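Local structure of Glyoxalase/bleomycin resistance protein/dioxygenase (4MYM) at residues Tyr48-Gly62 and Phe66-Leu80. The protein is of unknown specific function but belongs to the glyoxalase/bleomycin resistance protein/dioxygenase superfamily, whose members typically bind a metal ion or a small ligand. Numbering follows the deposited sequence.
Sequences YTTKLGYTLSSRMPG and FEGPGVILALWDAQL
Leu56 and Phe66 face each other as an antiparallel non-hydrogen-bonded pair, CA to CA 4.4 Å, between strand 56-60 and strand 63-66. Next to this pair, Glu67 N donates to Thr55 O at 2.8 Å. Where strand 72-77 ends, Asp77 N donates to Gly62 O at 2.9 Å. The Phe66 ring leaves the strand beside its own backbone N (chi1 -56°) and reaches the end of helix 41-51. Tyr54 CB sits over one ring face, 3.9 Å from the Phe66 centroid and offset toward the rim. Tyr48 CB, Thr49 CG2 and Leu56 CD2 pack around the outer ring carbons. Leu73 CD2 lies over the centre of the Tyr54 ring, 3.7 Å from its centroid, a CH-pi contact. Leu75 CD2 meets Tyr48 CE2 at 3.6 Å. Tyr48 OH hydrogen-bonds to Glu147 OE2 on strand 147-154 of the other sheet. One water links Thr55 N to Glu67 O; a second joins Ser57 OG to Phe66 O. Asp77 N-caps helix 78-85, accepting from Leu80 N. Apolar side chains thus join the helix to the sheet within a beta-alpha-beta-beta-beta module, while direct and water-mediated bonds serve the backbone of Thr55, Phe66 and Glu67.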
ATOM      1  N   TYR A  48       8.656  10.251  -7.170  1.00 21.08           N
ATOM      2  CA  TYR A  48       8.333   8.919  -7.693  1.00 20.96           C
ATOM      3  C   TYR A  48       8.662   8.760  -9.162  1.00 21.71           C
ATOM      4  O   TYR A  48       9.043   7.664  -9.586  1.00 21.62           O
ATOM      5  CB  TYR A  48       6.874   8.529  -7.408  1.00 20.88           C
ATOM      6  CG  TYR A  48       6.603   8.559  -5.926  1.00 20.56           C
ATOM      7  CD1 TYR A  48       7.041   7.527  -5.087  1.00 21.31           C
ATOM      8  CD2 TYR A  48       5.976   9.659  -5.350  1.00 21.00           C
ATOM      9  CE1 TYR A  48       6.825   7.584  -3.714  1.00 20.76           C
ATOM     10  CE2 TYR A  48       5.753   9.726  -3.990  1.00 21.65           C
ATOM     11  CZ  TYR A  48       6.180   8.700  -3.182  1.00 20.67           C
ATOM     12  OH  TYR A  48       5.938   8.810  -1.844  1.00 22.38           O
ATOM     13  N   THR A  49       8.518   9.847  -9.923  1.00 22.87           N
ATOM     14  CA  THR A  49       8.855   9.850 -11.344  1.00 24.22           C
ATOM     15  C   THR A  49      10.370   9.821 -11.573  1.00 24.55           C
ATOM     16  O   THR A  49      10.885   8.902 -12.203  1.00 23.72           O
ATOM     17  CB  THR A  49       8.258  11.064 -12.080  1.00 24.11           C
ATOM     18  OG1 THR A  49       8.652  12.278 -11.425  1.00 26.02           O
ATOM     19  CG2 THR A  49       6.739  10.979 -12.093  1.00 24.85           C
ATOM     20  N   THR A  50      11.085  10.811 -11.049  1.00 26.19           N
ATOM     21  CA  THR A  50      12.521  10.936 -11.372  1.00 27.17           C
ATOM     22  C   THR A  50      13.408   9.946 -10.611  1.00 26.95           C
ATOM     23  O   THR A  50      14.392   9.457 -11.165  1.00 28.20           O
ATOM     24  CB  THR A  50      13.043  12.361 -11.139  1.00 27.49           C
ATOM     25  OG1 THR A  50      13.105  12.613  -9.738  1.00 27.21           O
ATOM     26  CG2 THR A  50      12.138  13.386 -11.822  1.00 28.38           C
ATOM     27  N   LYS A  51      13.066   9.635  -9.361  1.00 26.33           N
ATOM     28  CA  LYS A  51      13.901   8.737  -8.550  1.00 26.19           C
ATOM     29  C   LYS A  51      13.541   7.279  -8.729  1.00 24.64           C
ATOM     30  O   LYS A  51      14.432   6.430  -8.801  1.00 23.59           O
ATOM     31  CB  LYS A  51      13.821   9.072  -7.065  1.00 28.41           C
ATOM     32  CG  LYS A  51      14.048  10.529  -6.716  1.00 31.24           C
ATOM     33  CD  LYS A  51      15.462  10.961  -6.994  1.00 34.02           C
ATOM     34  CE  LYS A  51      15.738  12.358  -6.445  1.00 36.27           C
ATOM     35  NZ  LYS A  51      15.485  12.436  -4.986  1.00 37.10           N
ATOM     36  N   LEU A  52      12.242   6.968  -8.774  1.00 22.41           N
ATOM     37  CA  LEU A  52      11.812   5.570  -8.859  1.00 21.79           C
ATOM     38  C   LEU A  52      11.255   5.124 -10.215  1.00 22.08           C
ATOM     39  O   LEU A  52      10.939   3.952 -10.369  1.00 23.24           O
ATOM     40  CB  LEU A  52      10.788   5.260  -7.758  1.00 21.64           C
ATOM     41  CG  LEU A  52      11.242   5.514  -6.327  1.00 21.81           C
ATOM     42  CD1 LEU A  52      10.165   5.066  -5.356  1.00 22.07           C
ATOM     43  CD2 LEU A  52      12.563   4.787  -6.064  1.00 22.25           C
ATOM     44  N   GLY A  53      11.123   6.043 -11.171  1.00 21.93           N
ATOM     45  CA  GLY A  53      10.768   5.696 -12.551  1.00 22.02           C
ATOM     46  C   GLY A  53       9.303   5.451 -12.840  1.00 21.69           C
ATOM     47  O   GLY A  53       8.966   4.799 -13.838  1.00 20.97           O
ATOM     48  N   TYR A  54       8.421   5.967 -11.982  1.00 20.80           N
ATOM     49  CA  TYR A  54       6.989   5.858 -12.231  1.00 19.97           C
ATOM     50  C   TYR A  54       6.599   6.835 -13.327  1.00 21.06           C
ATOM     51  O   TYR A  54       7.268   7.861 -13.533  1.00 22.46           O
ATOM     52  CB  TYR A  54       6.183   6.095 -10.933  1.00 18.85           C
ATOM     53  CG  TYR A  54       6.155   4.890 -10.012  1.00 17.55           C
ATOM     54  CD1 TYR A  54       7.117   4.721  -9.020  1.00 16.71           C
ATOM     55  CD2 TYR A  54       5.166   3.913 -10.130  1.00 16.82           C
ATOM     56  CE1 TYR A  54       7.104   3.618  -8.186  1.00 16.57           C
ATOM     57  CE2 TYR A  54       5.149   2.820  -9.295  1.00 16.86           C
ATOM     58  CZ  TYR A  54       6.122   2.676  -8.324  1.00 15.98           C
ATOM     59  OH  TYR A  54       6.112   1.578  -7.491  1.00 16.25           O
ATOM     60  N   THR A  55       5.533   6.512 -14.056  1.00 22.54           N
ATOM     61  CA  THR A  55       5.039   7.390 -15.118  1.00 24.96           C
ATOM     62  C   THR A  55       3.619   7.849 -14.795  1.00 24.33           C
ATOM     63  O   THR A  55       2.764   7.024 -14.491  1.00 22.39           O
ATOM     64  CB  THR A  55       5.035   6.660 -16.477  1.00 26.03           C
ATOM     65  OG1 THR A  55       6.367   6.240 -16.784  1.00 27.20           O
ATOM     66  CG2 THR A  55       4.525   7.580 -17.596  1.00 27.12           C
ATOM     67  N   LEU A  56       3.388   9.159 -14.871  1.00 25.20           N
ATOM     68  CA  LEU A  56       2.066   9.742 -14.631  1.00 26.27           C
ATOM     69  C   LEU A  56       1.020   9.171 -15.579  1.00 27.38           C
ATOM     70  O   LEU A  56       1.261   9.019 -16.782  1.00 25.84           O
ATOM     71  CB  LEU A  56       2.099  11.265 -14.778  1.00 27.42           C
ATOM     72  CG  LEU A  56       2.616  12.037 -13.570  1.00 28.33           C
ATOM     73  CD1 LEU A  56       2.955  13.469 -13.967  1.00 28.83           C
ATOM     74  CD2 LEU A  56       1.609  12.007 -12.422  1.00 28.19           C
ATOM     75  N   SER A  57      -0.134   8.845 -15.011  1.00 26.48           N
ATOM     76  CA  SER A  57      -1.233   8.226 -15.733  1.00 27.63           C
ATOM     77  C   SER A  57      -2.447   9.157 -15.747  1.00 27.77           C
ATOM     78  O   SER A  57      -3.106   9.311 -16.780  1.00 27.66           O
ATOM     79  CB  SER A  57      -1.589   6.893 -15.074  1.00 28.52           C
ATOM     80  OG  SER A  57      -2.587   6.203 -15.808  1.00 30.53           O
ATOM     81  N   SER A  58      -2.733   9.782 -14.603  1.00 26.85           N
ATOM     82  CA  SER A  58      -3.875  10.679 -14.493  1.00 26.56           C
ATOM     83  C   SER A  58      -3.659  11.731 -13.425  1.00 26.29           C
ATOM     84  O   SER A  58      -2.818  11.576 -12.532  1.00 25.19           O
ATOM     85  CB  SER A  58      -5.161   9.895 -14.210  1.00 27.15           C
ATOM     86  OG  SER A  58      -5.256   9.504 -12.856  1.00 26.38           O
ATOM     87  N   ARG A  59      -4.419  12.814 -13.551  1.00 26.98           N
ATOM     88  CA  ARG A  59      -4.415  13.909 -12.594  1.00 27.63           C
ATOM     89  C   ARG A  59      -5.817  14.428 -12.312  1.00 27.77           C
ATOM     90  O   ARG A  59      -6.619  14.554 -13.222  1.00 27.12           O
ATOM     91  CB  ARG A  59      -3.612  15.067 -13.152  1.00 29.13           C
ATOM     92  CG  ARG A  59      -2.120  14.981 -12.922  1.00 29.66           C
ATOM     93  CD  ARG A  59      -1.514  16.322 -13.273  1.00 30.29           C
ATOM     94  NE  ARG A  59      -0.064  16.333 -13.192  1.00 30.53           N
ATOM     95  CZ  ARG A  59       0.645  16.658 -12.119  1.00 30.63           C
ATOM     96  NH1 ARG A  59       0.064  16.965 -10.957  1.00 32.04           N
ATOM     97  NH2 ARG A  59       1.960  16.636 -12.208  1.00 31.66           N
HETATM   98  N   MSE A  60      -6.097  14.735 -11.052  1.00 27.44           N
HETATM   99  CA  MSE A  60      -7.331  15.417 -10.675  1.00 28.82           C
HETATM  100  C   MSE A  60      -6.923  16.411  -9.636  1.00 27.99           C
HETATM  101  O   MSE A  60      -5.763  16.408  -9.197  1.00 27.18           O
HETATM  102  CB  MSE A  60      -8.361  14.410 -10.162  1.00 30.29           C
HETATM  103  CG  MSE A  60      -8.889  13.492 -11.258  1.00 32.82           C
HETATM  104 SE   MSE A  60      -9.944  14.524 -12.585  1.00 39.17          SE
HETATM  105  CE  MSE A  60     -11.580  14.688 -11.488  1.00 35.99           C
ATOM    106  N   PRO A  61      -7.848  17.296  -9.224  1.00 27.81           N
ATOM    107  CA  PRO A  61      -7.431  18.236  -8.193  1.00 27.43           C
ATOM    108  C   PRO A  61      -6.830  17.517  -6.985  1.00 26.64           C
ATOM    109  O   PRO A  61      -7.434  16.568  -6.443  1.00 25.70           O
ATOM    110  CB  PRO A  61      -8.734  18.968  -7.840  1.00 28.46           C
ATOM    111  CG  PRO A  61      -9.503  18.941  -9.118  1.00 28.05           C
ATOM    112  CD  PRO A  61      -9.194  17.610  -9.742  1.00 27.87           C
ATOM    113  N   GLY A  62      -5.629  17.961  -6.610  1.00 25.38           N
ATOM    114  CA  GLY A  62      -4.837  17.390  -5.523  1.00 25.12           C
ATOM    115  C   GLY A  62      -4.546  15.906  -5.647  1.00 24.32           C
ATOM    116  O   GLY A  62      -4.287  15.239  -4.654  1.00 23.62           O
ATOM    117  N   PHE A  66      -0.072   6.823 -11.139  1.00 20.41           N
ATOM    118  CA  PHE A  66       0.930   6.355 -12.079  1.00 22.02           C
ATOM    119  C   PHE A  66       0.469   5.104 -12.800  1.00 23.53           C
ATOM    120  O   PHE A  66      -0.483   4.436 -12.372  1.00 24.15           O
ATOM    121  CB  PHE A  66       2.237   6.089 -11.344  1.00 21.41           C
ATOM    122  CG  PHE A  66       2.739   7.272 -10.578  1.00 20.52           C
ATOM    123  CD1 PHE A  66       3.208   8.386 -11.239  1.00 20.60           C
ATOM    124  CD2 PHE A  66       2.737   7.271  -9.194  1.00 20.77           C
ATOM    125  CE1 PHE A  66       3.675   9.487 -10.546  1.00 20.31           C
ATOM    126  CE2 PHE A  66       3.193   8.368  -8.486  1.00 20.65           C
ATOM    127  CZ  PHE A  66       3.661   9.486  -9.163  1.00 20.79           C
ATOM    128  N   GLU A  67       1.162   4.790 -13.890  1.00 25.78           N
ATOM    129  CA  GLU A  67       0.805   3.667 -14.752  1.00 27.50           C
ATOM    130  C   GLU A  67       1.102   2.324 -14.096  1.00 27.92           C
ATOM    131  O   GLU A  67       2.027   2.200 -13.284  1.00 26.98           O
ATOM    132  CB  GLU A  67       1.545   3.763 -16.099  1.00 30.84           C
ATOM    133  CG  GLU A  67       0.999   4.852 -17.013  1.00 33.55           C
ATOM    134  CD  GLU A  67       1.634   4.869 -18.399  1.00 37.75           C
ATOM    135  OE1 GLU A  67       2.767   4.349 -18.577  1.00 39.06           O
ATOM    136  OE2 GLU A  67       0.989   5.423 -19.318  1.00 41.61           O
ATOM    137  N   GLY A  68       0.294   1.322 -14.445  1.00 26.64           N
ATOM    138  CA  GLY A  68       0.567  -0.062 -14.076  1.00 26.17           C
ATOM    139  C   GLY A  68       1.666  -0.601 -14.979  1.00 26.98           C
ATOM    140  O   GLY A  68       2.343   0.174 -15.651  1.00 26.48           O
ATOM    141  N   PRO A  69       1.842  -1.931 -15.026  1.00 27.97           N
ATOM    142  CA  PRO A  69       1.018  -2.982 -14.422  1.00 27.96           C
ATOM    143  C   PRO A  69       1.205  -3.146 -12.920  1.00 27.46           C
ATOM    144  O   PRO A  69       2.086  -2.516 -12.324  1.00 27.28           O
ATOM    145  CB  PRO A  69       1.496  -4.247 -15.145  1.00 29.19           C
ATOM    146  CG  PRO A  69       2.929  -3.967 -15.432  1.00 29.61           C
ATOM    147  CD  PRO A  69       2.992  -2.498 -15.758  1.00 28.89           C
ATOM    148  N   GLY A  70       0.385  -4.016 -12.331  1.00 25.58           N
ATOM    149  CA  GLY A  70       0.430  -4.292 -10.898  1.00 25.36           C
ATOM    150  C   GLY A  70      -0.377  -3.251 -10.151  1.00 24.66           C
ATOM    151  O   GLY A  70      -1.172  -2.521 -10.744  1.00 25.61           O
ATOM    152  N   VAL A  71      -0.164  -3.162  -8.847  1.00 23.78           N
ATOM    153  CA  VAL A  71      -0.869  -2.172  -8.035  1.00 23.97           C
ATOM    154  C   VAL A  71      -0.591  -0.754  -8.561  1.00 22.42           C
ATOM    155  O   VAL A  71       0.524  -0.435  -8.982  1.00 22.55           O
ATOM    156  CB  VAL A  71      -0.513  -2.317  -6.533  1.00 24.97           C
ATOM    157  CG1 VAL A  71       0.907  -1.852  -6.270  1.00 25.74           C
ATOM    158  CG2 VAL A  71      -1.492  -1.533  -5.667  1.00 27.13           C
ATOM    159  N   ILE A  72      -1.624   0.077  -8.585  1.00 20.27           N
ATOM    160  CA  ILE A  72      -1.509   1.439  -9.064  1.00 20.04           C
ATOM    161  C   ILE A  72      -1.055   2.298  -7.883  1.00 20.16           C
ATOM    162  O   ILE A  72      -1.687   2.284  -6.829  1.00 19.11           O
ATOM    163  CB  ILE A  72      -2.847   1.976  -9.599  1.00 20.95           C
ATOM    164  CG1 ILE A  72      -3.323   1.137 -10.801  1.00 21.49           C
ATOM    165  CG2 ILE A  72      -2.746   3.463  -9.940  1.00 20.91           C
ATOM    166  CD1 ILE A  72      -2.356   1.093 -11.967  1.00 22.61           C
ATOM    167  N   LEU A  73       0.058   3.008  -8.051  1.00 18.49           N
ATOM    168  CA  LEU A  73       0.522   3.934  -7.020  1.00 18.07           C
ATOM    169  C   LEU A  73      -0.105   5.285  -7.274  1.00 17.22           C
ATOM    170  O   LEU A  73      -0.071   5.792  -8.404  1.00 17.74           O
ATOM    171  CB  LEU A  73       2.042   4.042  -7.034  1.00 17.87           C
ATOM    172  CG  LEU A  73       2.690   4.978  -6.009  1.00 17.63           C
ATOM    173  CD1 LEU A  73       2.456   4.522  -4.577  1.00 17.54           C
ATOM    174  CD2 LEU A  73       4.178   5.034  -6.307  1.00 17.74           C
ATOM    175  N   ALA A  74      -0.669   5.867  -6.219  1.00 16.79           N
ATOM    176  CA  ALA A  74      -1.375   7.137  -6.301  1.00 16.73           C
ATOM    177  C   ALA A  74      -0.979   8.081  -5.159  1.00 16.66           C
ATOM    178  O   ALA A  74      -0.436   7.657  -4.132  1.00 15.69           O
ATOM    179  CB  ALA A  74      -2.881   6.892  -6.290  1.00 16.95           C
ATOM    180  N   LEU A  75      -1.225   9.370  -5.372  1.00 17.06           N
ATOM    181  CA  LEU A  75      -0.958  10.395  -4.372  1.00 17.91           C
ATOM    182  C   LEU A  75      -2.160  11.312  -4.270  1.00 17.96           C
ATOM    183  O   LEU A  75      -2.677  11.765  -5.279  1.00 18.78           O
ATOM    184  CB  LEU A  75       0.259  11.226  -4.774  1.00 19.10           C
ATOM    185  CG  LEU A  75       1.496  10.469  -5.274  1.00 20.13           C
ATOM    186  CD1 LEU A  75       2.453  11.436  -5.974  1.00 20.86           C
ATOM    187  CD2 LEU A  75       2.181   9.753  -4.127  1.00 20.59           C
ATOM    188  N   TRP A  76      -2.550  11.644  -3.053  1.00 18.84           N
ATOM    189  CA  TRP A  76      -3.734  12.464  -2.832  1.00 19.57           C
ATOM    190  C   TRP A  76      -3.463  13.416  -1.670  1.00 19.26           C
ATOM    191  O   TRP A  76      -3.093  12.986  -0.577  1.00 19.21           O
ATOM    192  CB  TRP A  76      -4.927  11.558  -2.521  1.00 19.58           C
ATOM    193  CG  TRP A  76      -6.291  12.172  -2.721  1.00 20.56           C
ATOM    194  CD1 TRP A  76      -6.597  13.453  -3.094  1.00 21.94           C
ATOM    195  CD2 TRP A  76      -7.534  11.504  -2.533  1.00 21.34           C
ATOM    196  NE1 TRP A  76      -7.974  13.616  -3.153  1.00 21.27           N
ATOM    197  CE2 TRP A  76      -8.564  12.434  -2.807  1.00 21.62           C
ATOM    198  CE3 TRP A  76      -7.880  10.205  -2.168  1.00 21.25           C
ATOM    199  CZ2 TRP A  76      -9.912  12.095  -2.728  1.00 21.46           C
ATOM    200  CZ3 TRP A  76      -9.228   9.875  -2.084  1.00 22.42           C
ATOM    201  CH2 TRP A  76     -10.221  10.822  -2.367  1.00 21.61           C
ATOM    202  N   ASP A  77      -3.632  14.708  -1.927  1.00 20.31           N
ATOM    203  CA  ASP A  77      -3.392  15.733  -0.925  1.00 22.01           C
ATOM    204  C   ASP A  77      -4.296  15.556   0.284  1.00 21.87           C
ATOM    205  O   ASP A  77      -5.511  15.372   0.124  1.00 20.54           O
ATOM    206  CB  ASP A  77      -3.652  17.116  -1.523  1.00 24.06           C
ATOM    207  CG  ASP A  77      -3.406  18.219  -0.517  1.00 26.31           C
ATOM    208  OD1 ASP A  77      -2.221  18.529  -0.272  1.00 27.27           O
ATOM    209  OD2 ASP A  77      -4.391  18.735   0.044  1.00 27.10           O
ATOM    210  N   ALA A  78      -3.706  15.637   1.483  1.00 21.22           N
ATOM    211  CA  ALA A  78      -4.424  15.432   2.745  1.00 22.61           C
ATOM    212  C   ALA A  78      -5.590  16.412   2.950  1.00 23.12           C
ATOM    213  O   ALA A  78      -6.658  16.019   3.422  1.00 22.20           O
ATOM    214  CB  ALA A  78      -3.460  15.532   3.929  1.00 22.54           C
ATOM    215  N   GLN A  79      -5.365  17.682   2.635  1.00 24.40           N
ATOM    216  CA  GLN A  79      -6.413  18.702   2.799  1.00 26.43           C
ATOM    217  C   GLN A  79      -7.619  18.397   1.906  1.00 25.39           C
ATOM    218  O   GLN A  79      -8.767  18.442   2.370  1.00 24.20           O
ATOM    219  CB  GLN A  79      -5.863  20.100   2.501  1.00 30.27           C
ATOM    220  CG  GLN A  79      -6.817  21.237   2.850  1.00 34.21           C
ATOM    221  CD  GLN A  79      -6.146  22.613   2.836  1.00 38.03           C
ATOM    222  OE1 GLN A  79      -4.943  22.748   3.089  1.00 42.60           O
ATOM    223  NE2 GLN A  79      -6.932  23.645   2.551  1.00 39.53           N
ATOM    224  N   LEU A  80      -7.355  18.063   0.644  1.00 24.11           N
ATOM    225  CA  LEU A  80      -8.428  17.667  -0.284  1.00 25.49           C
ATOM    226  C   LEU A  80      -9.224  16.439   0.151  1.00 23.11           C
ATOM    227  O   LEU A  80     -10.456  16.407  -0.001  1.00 21.99           O
ATOM    228  CB  LEU A  80      -7.901  17.455  -1.709  1.00 28.37           C
ATOM    229  CG  LEU A  80      -8.140  18.596  -2.709  1.00 31.66           C
ATOM    230  CD1 LEU A  80      -7.842  18.101  -4.102  1.00 32.57           C
ATOM    231  CD2 LEU A  80      -9.563  19.142  -2.676  1.00 31.84           C
TER
HETATM  232  O   HOH W   1       4.412   3.859 -13.645  1.00 18.92           O
HETATM  233  O   HOH W   2      -2.966   3.997 -13.756  1.00 29.33           O